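Local coordinates for protein arginine kinase (Anthopleura japonica, PDB 4RF6) that catalyses the reversible transfer of the terminal phosphoryl group of ATP to L-arginine, giving phosphoarginine and ADP, with two phosphagen kinase units in tandem on one chain, at residues K49-G54 and Y82-P87; G142-V147 and A205-E210; E465-P470 and Q698-M703. All coordinates share one frame; numbering follows the deposited sequence.

Interaction 1 of 3, residues K49-G54 and Y82-P87; sequences KKTKLG and YTLFGP
Thr51 and Leu84 bring the two backbones nearest, their CA atoms 7.1 Å apart, where the loop between helices 40-46 and 57-66 passes the end of helix 79-84. Leu84 carries the contact: its CG stands anti to the backbone N (chi1 -166°), and its two methyls divide the work. Leu84 CD2 presses on the loop backbone, 3.4 Å from Lys50 C. The same methyl meets Thr51 CG2 at 3.8 Å and also touches CB of Lys49. Leu84 CD1 lies against the aliphatic chain of Lys49, 4.1 Å from Lys49 CD. Beyond CG that chain runs extended, and Lys49 NZ donates a hydrogen bond to a water 2.7 Å away, which donates in turn to Leu84 O at 2.8 Å. Lysine suits this exposed edge of the contact: its methylenes pack on the leucine while its ammonium group reaches a water. Phe85, at the N-cap position before helix 86-96, reaches back to the loop with its ring. The Lys49 carbonyl oxygen lies at the ring's edge, in plane, 3.7 Å from Phe85 CZ, and Thr51 CG2 comes obliquely to Phe85 CE2 at 3.9 Å. Leu57 and Cys60 of helix 57-66 also touch this ring. Threonine serves both needs at its site, since the methyl goes to the apolar cluster while OG1 bonds to Asp78 and the Ile55 amide. In the N-terminal domain of the first phosphagen kinase unit, the loop thus meets the junction of helices 79-84 and 86-96 by van der Waals contact, with one water bridging the segments.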
ATOM      1  N   LYS A  49      -7.862 -31.320 -39.966  1.00 27.90           N
ATOM      2  CA  LYS A  49      -8.336 -31.913 -38.717  1.00 26.40           C
ATOM      3  C   LYS A  49      -9.171 -30.927 -37.903  1.00 25.80           C
ATOM      4  O   LYS A  49      -8.859 -29.732 -37.847  1.00 28.02           O
ATOM      5  CB  LYS A  49      -7.157 -32.403 -37.872  1.00 29.40           C
ATOM      6  CG  LYS A  49      -6.219 -33.338 -38.622  1.00 34.12           C
ATOM      7  CD  LYS A  49      -5.333 -34.125 -37.668  1.00 35.58           C
ATOM      8  CE  LYS A  49      -4.407 -35.063 -38.439  1.00 37.19           C
ATOM      9  NZ  LYS A  49      -3.562 -35.876 -37.520  1.00 39.07           N
ATOM     10  N   LYS A  50     -10.227 -31.434 -37.267  1.00 23.97           N
ATOM     11  CA  LYS A  50     -11.083 -30.615 -36.405  1.00 26.48           C
ATOM     12  C   LYS A  50     -11.417 -31.348 -35.105  1.00 26.24           C
ATOM     13  O   LYS A  50     -11.684 -32.555 -35.114  1.00 20.48           O
ATOM     14  CB  LYS A  50     -12.376 -30.238 -37.136  1.00 28.05           C
ATOM     15  CG  LYS A  50     -12.145 -29.415 -38.394  1.00 31.48           C
ATOM     16  CD  LYS A  50     -13.439 -29.043 -39.082  1.00 33.91           C
ATOM     17  CE  LYS A  50     -13.153 -28.319 -40.385  1.00 36.06           C
ATOM     18  NZ  LYS A  50     -14.215 -28.575 -41.389  1.00 38.13           N
ATOM     19  N   THR A  51     -11.402 -30.619 -33.992  1.00 23.02           N
ATOM     20  CA  THR A  51     -11.762 -31.187 -32.697  1.00 21.37           C
ATOM     21  C   THR A  51     -13.275 -31.368 -32.617  1.00 22.35           C
ATOM     22  O   THR A  51     -14.000 -30.932 -33.518  1.00 24.51           O
ATOM     23  CB  THR A  51     -11.283 -30.292 -31.530  1.00 22.64           C
ATOM     24  OG1 THR A  51     -12.136 -29.145 -31.414  1.00 23.34           O
ATOM     25  CG2 THR A  51      -9.841 -29.837 -31.749  1.00 18.99           C
ATOM     26  N   LYS A  52     -13.749 -32.004 -31.546  1.00 23.14           N
ATOM     27  CA  LYS A  52     -15.185 -32.199 -31.343  1.00 25.97           C
ATOM     28  C   LYS A  52     -15.924 -30.872 -31.310  1.00 22.67           C
ATOM     29  O   LYS A  52     -17.095 -30.805 -31.683  1.00 21.72           O
ATOM     30  CB  LYS A  52     -15.473 -32.959 -30.044  1.00 31.89           C
ATOM     31  CG  LYS A  52     -15.713 -34.452 -30.222  1.00 40.36           C
ATOM     32  CD  LYS A  52     -15.835 -35.181 -28.883  1.00 45.46           C
ATOM     33  CE  LYS A  52     -17.254 -35.145 -28.315  1.00 49.54           C
ATOM     34  NZ  LYS A  52     -17.358 -36.006 -27.092  1.00 51.73           N
ATOM     35  N   LEU A  53     -15.248 -29.820 -30.854  1.00 22.44           N
ATOM     36  CA  LEU A  53     -15.874 -28.500 -30.789  1.00 26.07           C
ATOM     37  C   LEU A  53     -15.760 -27.769 -32.123  1.00 25.78           C
ATOM     38  O   LEU A  53     -16.219 -26.632 -32.261  1.00 26.69           O
ATOM     39  CB  LEU A  53     -15.267 -27.652 -29.670  1.00 28.42           C
ATOM     40  CG  LEU A  53     -15.303 -28.236 -28.261  1.00 33.09           C
ATOM     41  CD1 LEU A  53     -15.103 -27.126 -27.248  1.00 31.75           C
ATOM     42  CD2 LEU A  53     -16.597 -28.979 -27.984  1.00 35.08           C
ATOM     43  N   GLY A  54     -15.146 -28.425 -33.103  1.00 24.80           N
ATOM     44  CA  GLY A  54     -14.998 -27.841 -34.424  1.00 25.04           C
ATOM     45  C   GLY A  54     -13.785 -26.936 -34.523  1.00 23.24           C
ATOM     46  O   GLY A  54     -13.658 -26.160 -35.473  1.00 25.01           O
ATOM     47  N   TYR A  82      -4.773 -29.424 -27.857  1.00 22.93           N
ATOM     48  CA  TYR A  82      -3.400 -29.668 -27.434  1.00 22.64           C
ATOM     49  C   TYR A  82      -2.858 -31.005 -27.937  1.00 25.53           C
ATOM     50  O   TYR A  82      -1.644 -31.183 -28.078  1.00 23.34           O
ATOM     51  CB  TYR A  82      -3.281 -29.591 -25.916  1.00 21.97           C
ATOM     52  CG  TYR A  82      -3.132 -28.182 -25.395  1.00 23.46           C
ATOM     53  CD1 TYR A  82      -1.960 -27.466 -25.612  1.00 22.03           C
ATOM     54  CD2 TYR A  82      -4.158 -27.570 -24.685  1.00 22.20           C
ATOM     55  CE1 TYR A  82      -1.815 -26.180 -25.132  1.00 21.18           C
ATOM     56  CE2 TYR A  82      -4.019 -26.294 -24.196  1.00 19.57           C
ATOM     57  CZ  TYR A  82      -2.850 -25.600 -24.429  1.00 22.08           C
ATOM     58  OH  TYR A  82      -2.714 -24.318 -23.948  1.00 21.50           O
ATOM     59  N   THR A  83      -3.764 -31.939 -28.206  1.00 23.14           N
ATOM     60  CA  THR A  83      -3.371 -33.258 -28.697  1.00 26.40           C
ATOM     61  C   THR A  83      -3.539 -33.363 -30.204  1.00 25.24           C
ATOM     62  O   THR A  83      -2.631 -33.818 -30.906  1.00 23.27           O
ATOM     63  CB  THR A  83      -4.180 -34.365 -28.018  1.00 28.50           C
ATOM     64  OG1 THR A  83      -3.831 -34.410 -26.627  1.00 28.38           O
ATOM     65  CG2 THR A  83      -3.888 -35.722 -28.654  1.00 33.31           C
ATOM     66  N   LEU A  84      -4.700 -32.951 -30.702  1.00 25.63           N
ATOM     67  CA  LEU A  84      -4.984 -33.078 -32.128  1.00 25.41           C
ATOM     68  C   LEU A  84      -3.994 -32.239 -32.934  1.00 25.08           C
ATOM     69  O   LEU A  84      -3.565 -32.644 -34.019  1.00 24.20           O
ATOM     70  CB  LEU A  84      -6.427 -32.681 -32.449  1.00 23.94           C
ATOM     71  CG  LEU A  84      -6.957 -33.075 -33.832  1.00 23.87           C
ATOM     72  CD1 LEU A  84      -7.093 -34.590 -33.967  1.00 22.69           C
ATOM     73  CD2 LEU A  84      -8.290 -32.397 -34.142  1.00 23.69           C
ATOM     74  N   PHE A  85      -3.621 -31.084 -32.386  1.00 24.41           N
ATOM     75  CA  PHE A  85      -2.625 -30.221 -33.011  1.00 24.57           C
ATOM     76  C   PHE A  85      -1.308 -30.281 -32.236  1.00 25.14           C
ATOM     77  O   PHE A  85      -0.547 -29.311 -32.201  1.00 24.66           O
ATOM     78  CB  PHE A  85      -3.146 -28.785 -33.107  1.00 23.52           C
ATOM     79  CG  PHE A  85      -4.504 -28.681 -33.751  1.00 26.69           C
ATOM     80  CD1 PHE A  85      -4.694 -29.089 -35.065  1.00 26.08           C
ATOM     81  CD2 PHE A  85      -5.588 -28.186 -33.041  1.00 24.12           C
ATOM     82  CE1 PHE A  85      -5.942 -29.000 -35.660  1.00 25.95           C
ATOM     83  CE2 PHE A  85      -6.839 -28.094 -33.628  1.00 26.25           C
ATOM     84  CZ  PHE A  85      -7.018 -28.500 -34.938  1.00 26.97           C
ATOM     85  N   GLY A  86      -1.061 -31.435 -31.620  1.00 24.93           N
ATOM     86  CA  GLY A  86       0.167 -31.703 -30.876  1.00 25.65           C
ATOM     87  C   GLY A  86       1.492 -31.364 -31.544  1.00 25.47           C
ATOM     88  O   GLY A  86       2.353 -30.738 -30.925  1.00 27.69           O
ATOM     89  N   PRO A  87       1.680 -31.782 -32.805  1.00 29.59           N
ATOM     90  CA  PRO A  87       2.938 -31.476 -33.501  1.00 31.78           C
ATOM     91  C   PRO A  87       3.289 -29.986 -33.483  1.00 33.96           C
ATOM     92  O   PRO A  87       4.472 -29.636 -33.563  1.00 33.80           O
ATOM     93  CB  PRO A  87       2.653 -31.929 -34.930  1.00 30.41           C
ATOM     94  CG  PRO A  87       1.708 -33.082 -34.752  1.00 29.82           C
ATOM     95  CD  PRO A  87       0.839 -32.719 -33.576  1.00 26.46           C
TER
HETATM   96  O   HOH W   1      -2.918 -35.166 -34.954  1.00 29.80           O

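Interaction 2 of 3, residues G142-V147 and A205-E210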
ATOM      1  N   GLY A 142     -15.134 -26.209 -23.437  1.00 24.30           N
ATOM      2  CA  GLY A 142     -13.991 -25.775 -24.216  1.00 23.51           C
ATOM      3  C   GLY A 142     -13.291 -24.664 -23.459  1.00 23.75           C
ATOM      4  O   GLY A 142     -13.830 -24.122 -22.487  1.00 21.60           O
ATOM      5  N   LEU A 143     -12.081 -24.323 -23.885  1.00 21.64           N
ATOM      6  CA  LEU A 143     -11.390 -23.201 -23.279  1.00 19.57           C
ATOM      7  C   LEU A 143     -11.995 -21.910 -23.825  1.00 19.40           C
ATOM      8  O   LEU A 143     -12.890 -21.948 -24.675  1.00 20.21           O
ATOM      9  CB  LEU A 143      -9.888 -23.311 -23.541  1.00 17.04           C
ATOM     10  CG  LEU A 143      -9.345 -24.631 -22.988  1.00 17.76           C
ATOM     11  CD1 LEU A 143      -7.984 -25.007 -23.566  1.00 16.35           C
ATOM     12  CD2 LEU A 143      -9.279 -24.572 -21.460  1.00 18.82           C
ATOM     13  N   ALA A 144     -11.531 -20.769 -23.328  1.00 19.64           N
ATOM     14  CA  ALA A 144     -12.090 -19.476 -23.736  1.00 18.63           C
ATOM     15  C   ALA A 144     -12.189 -19.202 -25.253  1.00 17.90           C
ATOM     16  O   ALA A 144     -13.155 -18.571 -25.698  1.00 16.24           O
ATOM     17  CB  ALA A 144     -11.366 -18.335 -23.035  1.00 18.18           C
ATOM     18  N   PRO A 145     -11.196 -19.646 -26.051  1.00 19.67           N
ATOM     19  CA  PRO A 145     -11.345 -19.360 -27.483  1.00 19.48           C
ATOM     20  C   PRO A 145     -12.401 -20.224 -28.170  1.00 19.23           C
ATOM     21  O   PRO A 145     -12.813 -19.884 -29.280  1.00 18.23           O
ATOM     22  CB  PRO A 145      -9.965 -19.703 -28.061  1.00 17.92           C
ATOM     23  CG  PRO A 145      -9.024 -19.707 -26.888  1.00 14.18           C
ATOM     24  CD  PRO A 145      -9.852 -20.172 -25.736  1.00 17.62           C
ATOM     25  N   GLY A 146     -12.824 -21.322 -27.544  1.00 20.71           N
ATOM     26  CA  GLY A 146     -13.766 -22.231 -28.187  1.00 19.50           C
ATOM     27  C   GLY A 146     -15.077 -22.478 -27.451  1.00 19.69           C
ATOM     28  O   GLY A 146     -15.994 -23.129 -27.979  1.00 17.31           O
ATOM     29  N   VAL A 147     -15.172 -21.971 -26.225  1.00 18.63           N
ATOM     30  CA  VAL A 147     -16.376 -22.154 -25.415  1.00 20.56           C
ATOM     31  C   VAL A 147     -17.620 -21.586 -26.128  1.00 18.87           C
ATOM     32  O   VAL A 147     -17.554 -20.537 -26.769  1.00 18.92           O
ATOM     33  CB  VAL A 147     -16.207 -21.516 -24.017  1.00 22.04           C
ATOM     34  CG1 VAL A 147     -16.172 -19.992 -24.112  1.00 21.22           C
ATOM     35  CG2 VAL A 147     -17.315 -21.961 -23.085  1.00 24.72           C
ATOM     36  N   ALA A 205      -7.889 -14.271 -31.400  1.00 22.65           N
ATOM     37  CA  ALA A 205      -7.925 -15.625 -30.853  1.00 24.61           C
ATOM     38  C   ALA A 205      -9.351 -16.172 -30.789  1.00 23.71           C
ATOM     39  O   ALA A 205      -9.554 -17.375 -30.581  1.00 22.24           O
ATOM     40  CB  ALA A 205      -7.297 -15.642 -29.473  1.00 24.86           C
ATOM     41  N   GLY A 206     -10.329 -15.281 -30.950  1.00 23.91           N
ATOM     42  CA  GLY A 206     -11.734 -15.650 -30.876  1.00 20.92           C
ATOM     43  C   GLY A 206     -12.273 -15.542 -29.460  1.00 22.00           C
ATOM     44  O   GLY A 206     -13.403 -15.948 -29.177  1.00 23.70           O
ATOM     45  N   ILE A 207     -11.459 -14.979 -28.570  1.00 20.99           N
ATOM     46  CA  ILE A 207     -11.774 -14.932 -27.141  1.00 22.06           C
ATOM     47  C   ILE A 207     -12.838 -13.877 -26.803  1.00 22.93           C
ATOM     48  O   ILE A 207     -13.596 -14.025 -25.836  1.00 19.79           O
ATOM     49  CB  ILE A 207     -10.472 -14.766 -26.309  1.00 17.97           C
ATOM     50  CG1 ILE A 207      -9.682 -16.079 -26.330  1.00 14.78           C
ATOM     51  CG2 ILE A 207     -10.751 -14.351 -24.862  1.00 15.94           C
ATOM     52  CD1 ILE A 207      -8.280 -15.985 -25.728  1.00 16.04           C
ATOM     53  N   ASN A 208     -12.922 -12.837 -27.630  1.00 20.98           N
ATOM     54  CA  ASN A 208     -13.868 -11.748 -27.410  1.00 22.71           C
ATOM     55  C   ASN A 208     -15.321 -12.043 -27.775  1.00 24.50           C
ATOM     56  O   ASN A 208     -16.176 -11.179 -27.591  1.00 22.16           O
ATOM     57  CB  ASN A 208     -13.418 -10.488 -28.159  1.00 22.46           C
ATOM     58  CG  ASN A 208     -12.441  -9.650 -27.359  1.00 24.01           C
ATOM     59  OD1 ASN A 208     -12.365  -9.766 -26.138  1.00 25.86           O
ATOM     60  ND2 ASN A 208     -11.686  -8.797 -28.048  1.00 24.29           N
ATOM     61  N   LYS A 209     -15.601 -13.237 -28.299  1.00 22.51           N
ATOM     62  CA  LYS A 209     -16.955 -13.571 -28.750  1.00 22.52           C
ATOM     63  C   LYS A 209     -18.018 -13.306 -27.679  1.00 24.57           C
ATOM     64  O   LYS A 209     -17.805 -13.569 -26.488  1.00 23.50           O
ATOM     65  CB  LYS A 209     -17.046 -15.022 -29.249  1.00 23.50           C
ATOM     66  CG  LYS A 209     -16.304 -15.286 -30.562  1.00 23.16           C
ATOM     67  CD  LYS A 209     -16.743 -16.598 -31.223  1.00 23.96           C
ATOM     68  CE  LYS A 209     -16.337 -17.827 -30.409  1.00 24.64           C
ATOM     69  NZ  LYS A 209     -14.854 -17.979 -30.252  1.00 22.47           N
ATOM     70  N   GLU A 210     -19.150 -12.760 -28.124  1.00 21.30           N
ATOM     71  CA  GLU A 210     -20.284 -12.394 -27.266  1.00 20.92           C
ATOM     72  C   GLU A 210     -19.994 -11.356 -26.174  1.00 21.52           C
ATOM     73  O   GLU A 210     -20.757 -11.269 -25.208  1.00 23.74           O
ATOM     74  CB  GLU A 210     -20.933 -13.636 -26.623  1.00 21.13           C
ATOM     75  CG  GLU A 210     -21.004 -14.890 -27.492  1.00 21.79           C
ATOM     76  CD  GLU A 210     -21.802 -14.713 -28.777  1.00 25.86           C
ATOM     77  OE1 GLU A 210     -21.659 -15.577 -29.666  1.00 29.92           O
ATOM     78  OE2 GLU A 210     -22.567 -13.733 -28.895  1.00 26.63           O
TER
HETATM   79  O   HOH W   2     -14.182 -16.434 -24.801  1.00 19.68           O
HETATM   80  O   HOH W   3     -15.337 -18.827 -27.528  1.00 20.72           O
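Pro145 and Ile207 run alongside each other in the same direction, at the point where the two loops come closest. The proline ring rests on the isoleucine chain: Pro145 CG is 3.7 Å from Ile207 CG1 and 4.0 Å from Ile207 CD1, while Pro145 CB packs 3.5 Å from Ala205 O. With CG1 beside its backbone N (chi1 -72°), Ile207 turns its longer branch to the ring. A rigid ring against a branched chain makes a compact apolar patch, which Ala144 extends with its small CB. Just before Ile207 the chain leaves helix 200-205 through a Schellman motif, Gly206 taking the positive phi this ending needs, and continues into a type I turn from Gly206 to Lys209. The substrate site is near, for Ala205 touches Tyr75 and Ile207 lies close to Glu232, both assigned to substrate binding by similarity. Lys209, exposed, adds the polar part. Its chain bends at chi3 and chi4, and Lys209 NZ donates to Gly206 O at 2.7 Å and to Pro145 O at 3.0 Å, standing 45° out of the plane of the proline carbonyl. NZ also donates to a water that bonds to Ala144 O and Val147 O.

Interaction 3 of 3, residues E465-P470 and Q698-M703; sequences EKVDAP and QCVQDM
The long C-terminal helix 696-714 of the second phosphagen kinase unit is tied here to the loop that leads into strand 479-488, through the amide of Gln701 and the backbone of Asp468. Gln701 OE1 accepts from Asp468 N at 2.8 Å, with the donor in the carbonyl plane on a lone pair and an N-H...O angle of 166°. Gln701 NE2 donates back to Asp468 O at 3.2 Å; that oxygen lies in the glutamine's amide plane, although NE2 stands above the plane of the Asp468 carbonyl. The glutamine chain bends at chi2 (70°), which sets CD, and NE2 has a second partner in Asn705 OD1, one helical turn on. Glutamine fits this place because one amide offers an acceptor and a donor to one residue's backbone. Beside the amide, Val467 and Val700 cross at about a right angle, Val467 CG1 to Val700 CG1 at 4.1 Å, where Phe602 of helix 598-616 touches both valines. The Asp468 carboxylate leads away from the helix. The two bonds grip both the N-H and the C=O of Asp468, tying the loop to the helix through main-chain atoms, with the valines adding apolar contact.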
ATOM      1  N   GLU A 465     -12.965  21.820  32.646  1.00 22.78           N
ATOM      2  CA  GLU A 465     -13.589  22.613  33.701  1.00 23.84           C
ATOM      3  C   GLU A 465     -12.532  23.330  34.541  1.00 23.62           C
ATOM      4  O   GLU A 465     -12.855  24.192  35.354  1.00 22.83           O
ATOM      5  CB  GLU A 465     -14.495  21.745  34.584  1.00 24.25           C
ATOM      6  CG  GLU A 465     -15.708  21.165  33.847  1.00 28.86           C
ATOM      7  CD  GLU A 465     -16.642  20.373  34.755  1.00 35.40           C
ATOM      8  OE1 GLU A 465     -17.587  19.741  34.232  1.00 40.13           O
ATOM      9  OE2 GLU A 465     -16.436  20.388  35.986  1.00 38.15           O
ATOM     10  N   LYS A 466     -11.265  22.975  34.348  1.00 21.63           N
ATOM     11  CA  LYS A 466     -10.197  23.659  35.071  1.00 23.36           C
ATOM     12  C   LYS A 466      -9.691  24.884  34.302  1.00 22.59           C
ATOM     13  O   LYS A 466      -8.857  25.646  34.802  1.00 22.83           O
ATOM     14  CB  LYS A 466      -9.068  22.691  35.441  1.00 23.48           C
ATOM     15  CG  LYS A 466      -9.540  21.548  36.345  1.00 21.16           C
ATOM     16  CD  LYS A 466      -8.474  20.481  36.538  1.00 20.48           C
ATOM     17  CE  LYS A 466      -7.321  20.986  37.398  1.00 21.92           C
ATOM     18  NZ  LYS A 466      -6.262  19.946  37.554  1.00 17.99           N
ATOM     19  N   VAL A 467     -10.222  25.087  33.098  1.00 19.25           N
ATOM     20  CA  VAL A 467      -9.959  26.323  32.353  1.00 20.28           C
ATOM     21  C   VAL A 467     -11.055  27.367  32.587  1.00 24.73           C
ATOM     22  O   VAL A 467     -12.240  27.092  32.377  1.00 23.12           O
ATOM     23  CB  VAL A 467      -9.825  26.063  30.846  1.00 21.32           C
ATOM     24  CG1 VAL A 467      -9.754  27.378  30.090  1.00 17.90           C
ATOM     25  CG2 VAL A 467      -8.583  25.222  30.570  1.00 17.21           C
ATOM     26  N   ASP A 468     -10.655  28.562  33.022  1.00 23.43           N
ATOM     27  CA  ASP A 468     -11.594  29.657  33.250  1.00 25.74           C
ATOM     28  C   ASP A 468     -11.469  30.653  32.100  1.00 24.03           C
ATOM     29  O   ASP A 468     -10.550  31.478  32.085  1.00 23.92           O
ATOM     30  CB  ASP A 468     -11.279  30.341  34.584  1.00 27.11           C
ATOM     31  CG  ASP A 468     -12.430  31.186  35.104  1.00 34.42           C
ATOM     32  OD1 ASP A 468     -13.093  31.873  34.297  1.00 31.67           O
ATOM     33  OD2 ASP A 468     -12.666  31.165  36.332  1.00 39.83           O
ATOM     34  N   ALA A 469     -12.383  30.575  31.135  1.00 20.90           N
ATOM     35  CA  ALA A 469     -12.257  31.370  29.914  1.00 19.32           C
ATOM     36  C   ALA A 469     -13.570  31.966  29.406  1.00 25.10           C
ATOM     37  O   ALA A 469     -14.139  31.468  28.434  1.00 25.73           O
ATOM     38  CB  ALA A 469     -11.596  30.531  28.812  1.00 18.22           C
ATOM     39  N   PRO A 470     -14.051  33.041  30.056  1.00 26.86           N
ATOM     40  CA  PRO A 470     -15.208  33.768  29.514  1.00 28.92           C
ATOM     41  C   PRO A 470     -14.885  34.291  28.109  1.00 29.50           C
ATOM     42  O   PRO A 470     -13.794  34.833  27.923  1.00 27.70           O
ATOM     43  CB  PRO A 470     -15.379  34.935  30.496  1.00 26.05           C
ATOM     44  CG  PRO A 470     -14.730  34.471  31.776  1.00 26.25           C
ATOM     45  CD  PRO A 470     -13.584  33.592  31.343  1.00 26.21           C
ATOM     46  N   GLN A 698      -3.158  24.063  31.403  1.00 13.10           N
ATOM     47  CA  GLN A 698      -2.324  25.228  31.674  1.00 13.87           C
ATOM     48  C   GLN A 698      -1.986  25.969  30.392  1.00 15.89           C
ATOM     49  O   GLN A 698      -1.948  27.198  30.365  1.00 13.76           O
ATOM     50  CB  GLN A 698      -1.054  24.818  32.422  1.00 12.48           C
ATOM     51  CG  GLN A 698      -1.317  24.476  33.887  1.00 13.36           C
ATOM     52  CD  GLN A 698      -0.089  23.948  34.600  1.00 16.96           C
ATOM     53  OE1 GLN A 698       0.594  23.048  34.107  1.00 13.99           O
ATOM     54  NE2 GLN A 698       0.201  24.508  35.769  1.00 19.15           N
ATOM     55  N   CYS A 699      -1.738  25.208  29.332  1.00 16.51           N
ATOM     56  CA  CYS A 699      -1.430  25.771  28.028  1.00 16.05           C
ATOM     57  C   CYS A 699      -2.601  26.601  27.503  1.00 15.88           C
ATOM     58  O   CYS A 699      -2.423  27.737  27.056  1.00 17.92           O
ATOM     59  CB  CYS A 699      -1.088  24.652  27.044  1.00 17.87           C
ATOM     60  SG  CYS A 699      -0.896  25.218  25.333  1.00 21.19           S
ATOM     61  N   VAL A 700      -3.805  26.039  27.582  1.00 15.00           N
ATOM     62  CA  VAL A 700      -5.005  26.738  27.121  1.00 16.55           C
ATOM     63  C   VAL A 700      -5.286  27.961  27.992  1.00 17.74           C
ATOM     64  O   VAL A 700      -5.661  29.026  27.490  1.00 15.87           O
ATOM     65  CB  VAL A 700      -6.227  25.800  27.112  1.00 17.24           C
ATOM     66  CG1 VAL A 700      -7.487  26.561  26.764  1.00 19.08           C
ATOM     67  CG2 VAL A 700      -6.010  24.653  26.125  1.00 14.87           C
ATOM     68  N   GLN A 701      -5.104  27.812  29.300  1.00 17.32           N
ATOM     69  CA  GLN A 701      -5.316  28.943  30.201  1.00 17.82           C
ATOM     70  C   GLN A 701      -4.312  30.059  29.907  1.00 17.42           C
ATOM     71  O   GLN A 701      -4.677  31.237  29.886  1.00 19.04           O
ATOM     72  CB  GLN A 701      -5.209  28.506  31.665  1.00 17.29           C
ATOM     73  CG  GLN A 701      -5.566  29.611  32.651  1.00 15.24           C
ATOM     74  CD  GLN A 701      -7.051  29.948  32.651  1.00 16.94           C
ATOM     75  OE1 GLN A 701      -7.875  29.157  33.116  1.00 18.92           O
ATOM     76  NE2 GLN A 701      -7.401  31.128  32.134  1.00 16.43           N
ATOM     77  N   ASP A 702      -3.050  29.682  29.685  1.00 18.65           N
ATOM     78  CA  ASP A 702      -2.005  30.635  29.308  1.00 19.36           C
ATOM     79  C   ASP A 702      -2.361  31.386  28.033  1.00 19.87           C
ATOM     80  O   ASP A 702      -2.156  32.603  27.927  1.00 17.64           O
ATOM     81  CB  ASP A 702      -0.682  29.908  29.083  1.00 18.32           C
ATOM     82  CG  ASP A 702       0.029  29.573  30.372  1.00 23.65           C
ATOM     83  OD1 ASP A 702      -0.352  30.136  31.416  1.00 21.61           O
ATOM     84  OD2 ASP A 702       0.980  28.760  30.329  1.00 25.51           O
ATOM     85  N   MET A 703      -2.876  30.655  27.050  1.00 20.56           N
ATOM     86  CA  MET A 703      -3.248  31.267  25.776  1.00 20.17           C
ATOM     87  C   MET A 703      -4.379  32.256  25.985  1.00 20.89           C
ATOM     88  O   MET A 703      -4.369  33.358  25.429  1.00 24.57           O
ATOM     89  CB  MET A 703      -3.663  30.205  24.755  1.00 19.73           C
ATOM     90  CG  MET A 703      -4.164  30.786  23.440  1.00 26.87           C
ATOM     91  SD  MET A 703      -2.891  31.731  22.577  1.00 37.10           S
ATOM     92  CE  MET A 703      -1.702  30.420  22.282  1.00 23.92           C
TER

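In the fold
Interactions 1 and 2 belong to the first repeat and touch, CD1 of Leu53 lying 3.5 Å from CA of Gly142, whereas interaction 3 sits in the second repeat, about 86 Å from interaction 1 and about 74 Å from interaction 2, centre to centre. Interaction 2 is the buried one, interaction 1 partly buried, and interaction 3 lies at the surface. They hold different elements: loop to helix end in interaction 1, loop to loop beside the proposed substrate site in interaction 2, loop to helix in interaction 3. Chemistry follows place: apolar contact with one bridging water, then proline-isoleucine packing with a lysine binding carbonyls, then two hydrogen bonds between a glutamine amide and one residue's main chain.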